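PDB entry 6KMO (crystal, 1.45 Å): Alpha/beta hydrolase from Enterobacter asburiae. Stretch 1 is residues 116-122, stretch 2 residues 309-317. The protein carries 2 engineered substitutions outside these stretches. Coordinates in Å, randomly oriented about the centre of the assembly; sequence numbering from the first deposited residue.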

ATOM      1  N   PRO A 116     -10.356 -11.005 -21.698  1.00  8.47           N
ATOM      2  CA  PRO A 116      -9.178 -11.893 -21.637  1.00  7.72           C
ATOM      3  C   PRO A 116      -7.899 -11.174 -21.236  1.00  6.66           C
ATOM      4  O   PRO A 116      -7.120 -11.715 -20.442  1.00  8.38           O
ATOM      5  CB  PRO A 116      -9.117 -12.508 -23.049  1.00 10.59           C
ATOM      6  CG  PRO A 116     -10.522 -12.451 -23.521  1.00 12.42           C
ATOM      7  CD  PRO A 116     -11.103 -11.164 -22.956  1.00  9.34           C
ATOM      8  N   THR A 117      -7.659  -9.968 -21.754  1.00  6.56           N
ATOM      9  CA  THR A 117      -6.451  -9.255 -21.366  1.00  7.23           C
ATOM     10  C   THR A 117      -6.409  -8.973 -19.864  1.00  7.61           C
ATOM     11  O   THR A 117      -5.317  -8.911 -19.271  1.00  8.57           O
ATOM     12  CB  THR A 117      -6.292  -7.915 -22.104  1.00  6.38           C
ATOM     13  OG1 THR A 117      -7.447  -7.093 -21.930  1.00  6.86           O
ATOM     14  CG2 THR A 117      -5.983  -8.100 -23.586  1.00  9.02           C
ATOM     15  N   HIS A 118      -7.558  -8.768 -19.238  1.00  6.56           N
ATOM     16  CA  HIS A 118      -7.632  -8.408 -17.826  1.00  6.89           C
ATOM     17  C   HIS A 118      -7.962  -9.576 -16.912  1.00  6.44           C
ATOM     18  O   HIS A 118      -8.042  -9.389 -15.688  1.00  7.09           O
ATOM     19  CB  HIS A 118      -8.673  -7.297 -17.626  1.00  6.18           C
ATOM     20  CG  HIS A 118      -8.178  -5.951 -18.069  1.00  6.12           C
ATOM     21  ND1 HIS A 118      -7.847  -5.675 -19.378  1.00  5.01           N
ATOM     22  CD2 HIS A 118      -7.923  -4.820 -17.371  1.00  5.84           C
ATOM     23  CE1 HIS A 118      -7.411  -4.431 -19.463  1.00  7.00           C
ATOM     24  NE2 HIS A 118      -7.449  -3.892 -18.257  1.00  6.33           N
ATOM     25  N   GLU A 119      -8.094 -10.794 -17.455  1.00  6.55           N
ATOM     26  CA  GLU A 119      -8.615 -11.906 -16.667  1.00  6.66           C
ATOM     27  C   GLU A 119      -7.723 -12.261 -15.483  1.00  6.63           C
ATOM     28  O   GLU A 119      -8.219 -12.525 -14.382  1.00  6.34           O
ATOM     29  CB  GLU A 119      -8.862 -13.131 -17.557  1.00  9.25           C
ATOM     30  CG  GLU A 119      -9.431 -14.281 -16.757  1.00  8.65           C
ATOM     31  CD  GLU A 119      -9.956 -15.411 -17.599  1.00  9.85           C
ATOM     32  OE1 GLU A 119      -9.657 -15.437 -18.815  1.00 11.52           O
ATOM     33  OE2 GLU A 119     -10.693 -16.254 -17.038  1.00 10.62           O
ATOM     34  N   ARG A 120      -6.404 -12.281 -15.669  1.00  6.79           N
ATOM     35  CA  ARG A 120      -5.539 -12.665 -14.560  1.00  5.90           C
ATOM     36  C   ARG A 120      -5.668 -11.671 -13.407  1.00  6.44           C
ATOM     37  O   ARG A 120      -5.799 -12.065 -12.236  1.00  6.63           O
ATOM     38  CB  ARG A 120      -4.098 -12.788 -15.040  1.00  6.67           C
ATOM     39  CG  ARG A 120      -3.206 -13.545 -14.062  1.00  5.87           C
ATOM     40  CD  ARG A 120      -1.935 -12.785 -13.766  1.00  8.13           C
ATOM     41  NE  ARG A 120      -2.152 -11.718 -12.787  1.00  7.18           N
ATOM     42  CZ  ARG A 120      -1.885 -10.429 -12.969  1.00  7.66           C
ATOM     43  NH1 ARG A 120      -1.454  -9.938 -14.120  1.00  7.82           N
ATOM     44  NH2 ARG A 120      -2.068  -9.616 -11.946  1.00  7.80           N
ATOM     45  N   LEU A 121      -5.634 -10.378 -13.730  1.00  6.55           N
ATOM     46  CA  LEU A 121      -5.820  -9.333 -12.731  1.00  6.38           C
ATOM     47  C   LEU A 121      -7.160  -9.479 -12.028  1.00  6.00           C
ATOM     48  O   LEU A 121      -7.239  -9.384 -10.801  1.00  6.36           O
ATOM     49  CB  LEU A 121      -5.716  -7.964 -13.409  1.00  6.48           C
ATOM     50  CG  LEU A 121      -6.155  -6.738 -12.607  1.00  6.42           C
ATOM     51  CD1 LEU A 121      -5.373  -6.594 -11.296  1.00  7.17           C
ATOM     52  CD2 LEU A 121      -6.002  -5.471 -13.457  1.00  7.10           C
ATOM     53  N   ILE A 122      -8.234  -9.681 -12.795  1.00  5.97           N
ATOM     54  CA  ILE A 122      -9.554  -9.812 -12.186  1.00  6.00           C
ATOM     55  C   ILE A 122      -9.583 -11.004 -11.244  1.00  5.76           C
ATOM     56  O   ILE A 122     -10.086 -10.913 -10.121  1.00  6.88           O
ATOM     57  CB  ILE A 122     -10.643  -9.908 -13.264  1.00  6.55           C
ATOM     58  CG1 ILE A 122     -10.718  -8.608 -14.057  1.00  7.00           C
ATOM     59  CG2 ILE A 122     -11.980 -10.218 -12.621  1.00  6.59           C
ATOM     60  CD1 ILE A 122     -11.446  -8.748 -15.366  1.00  6.79           C
ATOM     61  N   TYR A 309       1.266  -1.995 -13.613  1.00  4.99           N
ATOM     62  CA  TYR A 309       2.068  -3.043 -12.994  1.00  5.48           C
ATOM     63  C   TYR A 309       1.209  -4.247 -12.643  1.00  5.33           C
ATOM     64  O   TYR A 309       1.619  -5.394 -12.847  1.00  6.67           O
ATOM     65  CB  TYR A 309       2.831  -2.529 -11.765  1.00  5.64           C
ATOM     66  CG  TYR A 309       2.005  -1.919 -10.639  1.00  6.71           C
ATOM     67  CD1 TYR A 309       1.748  -0.565 -10.621  1.00  5.58           C
ATOM     68  CD2 TYR A 309       1.529  -2.686  -9.591  1.00  6.19           C
ATOM     69  CE1 TYR A 309       1.006   0.017  -9.599  1.00  5.75           C
ATOM     70  CE2 TYR A 309       0.772  -2.115  -8.552  1.00  6.89           C
ATOM     71  CZ  TYR A 309       0.530  -0.752  -8.570  1.00  5.99           C
ATOM     72  OH  TYR A 309      -0.228  -0.126  -7.596  1.00  7.18           O
ATOM     73  N   GLY A 310      -0.006  -4.016 -12.137  1.00  5.61           N
ATOM     74  CA  GLY A 310      -0.856  -5.129 -11.745  1.00  6.83           C
ATOM     75  C   GLY A 310      -1.626  -5.780 -12.873  1.00  6.51           C
ATOM     76  O   GLY A 310      -2.251  -6.823 -12.656  1.00  7.12           O
ATOM     77  N   LEU A 311      -1.639  -5.170 -14.054  1.00  5.82           N
ATOM     78  CA  LEU A 311      -2.286  -5.763 -15.216  1.00  5.34           C
ATOM     79  C   LEU A 311      -1.346  -6.662 -16.005  1.00  6.23           C
ATOM     80  O   LEU A 311      -1.716  -7.780 -16.361  1.00  7.06           O
ATOM     81  CB  LEU A 311      -2.788  -4.660 -16.163  1.00  6.65           C
ATOM     82  CG  LEU A 311      -3.285  -5.134 -17.530  1.00  7.45           C
ATOM     83  CD1 LEU A 311      -4.546  -5.966 -17.361  1.00  7.48           C
ATOM     84  CD2 LEU A 311      -3.536  -3.972 -18.475  1.00  7.13           C
ATOM     85  N   LEU A 312      -0.154  -6.171 -16.312  1.00  6.59           N
ATOM     86  CA  LEU A 312       0.696  -6.809 -17.315  1.00  7.59           C
ATOM     87  C   LEU A 312       1.114  -8.195 -16.861  1.00  6.62           C
ATOM     88  O   LEU A 312       1.793  -8.362 -15.845  1.00  7.81           O
ATOM     89  CB  LEU A 312       1.917  -5.925 -17.587  1.00  7.87           C
ATOM     90  CG  LEU A 312       1.572  -4.589 -18.240  1.00 10.60           C
ATOM     91  CD1 LEU A 312       2.742  -3.598 -18.197  1.00 13.64           C
ATOM     92  CD2 LEU A 312       1.072  -4.755 -19.679  1.00 19.52           C
ATOM     93  N   ASN A 313       0.717  -9.214 -17.620  1.00  7.93           N
ATOM     94  CA  ASN A 313       0.986 -10.568 -17.171  1.00  7.57           C
ATOM     95  C   ASN A 313       2.468 -10.897 -17.070  1.00  7.91           C
ATOM     96  O   ASN A 313       2.814 -11.676 -16.172  1.00  8.63           O
ATOM     97  CB  ASN A 313       0.197 -11.561 -18.027  1.00  7.77           C
ATOM     98  CG  ASN A 313      -1.283 -11.488 -17.757  1.00  8.00           C
ATOM     99  OD1 ASN A 313      -1.711 -10.995 -16.714  1.00  8.59           O
ATOM    100  ND2 ASN A 313      -2.082 -11.943 -18.694  1.00  8.80           N
ATOM    101  N   PRO A 314       3.368 -10.339 -17.885  1.00  7.74           N
ATOM    102  CA  PRO A 314       4.802 -10.597 -17.649  1.00  8.48           C
ATOM    103  C   PRO A 314       5.296 -10.108 -16.298  1.00  9.27           C
ATOM    104  O   PRO A 314       6.381 -10.530 -15.867  1.00 11.36           O
ATOM    105  CB  PRO A 314       5.488  -9.880 -18.814  1.00 11.20           C
ATOM    106  CG  PRO A 314       4.442  -9.932 -19.910  1.00 12.00           C
ATOM    107  CD  PRO A 314       3.131  -9.691 -19.184  1.00  9.22           C
ATOM    108  N   LEU A 315       4.540  -9.246 -15.609  1.00  8.46           N
ATOM    109  CA  LEU A 315       4.915  -8.766 -14.283  1.00  8.45           C
ATOM    110  C   LEU A 315       4.144  -9.448 -13.155  1.00  7.91           C
ATOM    111  O   LEU A 315       4.265  -9.036 -11.995  1.00  7.67           O
ATOM    112  CB  LEU A 315       4.728  -7.249 -14.197  1.00  8.01           C
ATOM    113  CG  LEU A 315       5.668  -6.433 -15.084  1.00  8.79           C
ATOM    114  CD1 LEU A 315       5.301  -4.972 -14.986  1.00 11.13           C
ATOM    115  CD2 LEU A 315       7.118  -6.650 -14.686  1.00 12.59           C
ATOM    116  N   SER A 316       3.392 -10.506 -13.443  1.00  7.27           N
ATOM    117  CA  SER A 316       2.508 -11.093 -12.450  1.00  8.18           C
ATOM    118  C   SER A 316       3.241 -11.823 -11.346  1.00  9.53           C
ATOM    119  O   SER A 316       2.615 -12.146 -10.332  1.00 11.81           O
ATOM    120  CB  SER A 316       1.506 -12.043 -13.124  1.00 10.79           C
ATOM    121  OG  SER A 316       2.151 -13.203 -13.595  1.00 12.51           O
ATOM    122  N   GLN A 317       4.535 -12.073 -11.490  1.00  8.79           N
ATOM    123  CA  GLN A 317       5.334 -12.645 -10.413  1.00  9.91           C
ATOM    124  C   GLN A 317       6.244 -11.614  -9.763  1.00 11.16           C
ATOM    125  O   GLN A 317       7.053 -11.957  -8.890  1.00 10.93           O
ATOM    126  CB  GLN A 317       6.124 -13.856 -10.909  1.00 12.87           C
ATOM    127  CG  GLN A 317       5.235 -15.093 -11.109  1.00 15.61           C
ATOM    128  CD  GLN A 317       4.588 -15.560  -9.815  1.00 18.79           C
ATOM    129  OE1 GLN A 317       5.252 -15.686  -8.777  1.00 20.41           O
ATOM    130  NE2 GLN A 317       3.285 -15.783  -9.856  1.00 20.26           N
TER
HETATM  131  O   HOH W   1      -5.083 -12.130 -18.402  1.00 12.06           O
HETATM  132  O   HOH W   2      -4.464  -9.622 -16.444  1.00  9.19           O
HETATM  133  O   HOH W   3       0.716  -8.014 -13.327  1.00  8.32           O

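A buried arginine must be paid for in hydrogen bonds, and a chain without regular helical bonding has carbonyl oxygens to spare. The contact between residues 116-122 and 309-317 of this hydrolase illustrates how each can answer the other's need. The first stretch is helical but kinked, since the N atoms of Arg120 and Leu121 make no bond to the preceding turn. The second has helical torsions without the regular bonds at 309-311, then a short 3-10 segment at 313-315. The backbones come nearest at Leu121 and Leu311, whose CA atoms lie 5.6 Å apart.

Arg120 covers the most surface. Its CB points toward the second stretch, and the guanidinium edge meets a row of acceptors: NH2 donates to Gly310 O (2.9 Å), while NH1 donates to Asn313 OD1 (2.8 Å) and, weakly, at a bent 120°, to Leu311 O (3.1 Å). The planar group thus spends its edge on oxygen, leaving one face for Ser316 CB; the apolar part of the arm also packs there, with Arg120 CD 3.6 Å from Ser316 CB.

Leu311 supplies the apolar counterpart. Its CB points away, yet the side chain's end returns to place CD1 over the face of the His118 ring, 3.6 Å from the centroid and nearly on the ring normal, a CH-pi contact. Leu121 CD2 lies 4.2 Å from the same methyl, Leu311 CD1.

Asn313 joins the arginine network to the kink through two waters. Water 1 accepts from Asn313 ND2 and from Arg120 N, both at 3.0 Å; water 2 accepts from Leu121 N (3.1 Å) and lies 3.1 Å from Asn313 OD1, to which it can donate. The two amides left unpaired within the helix therefore find water acceptors, and the kink becomes part of the joint.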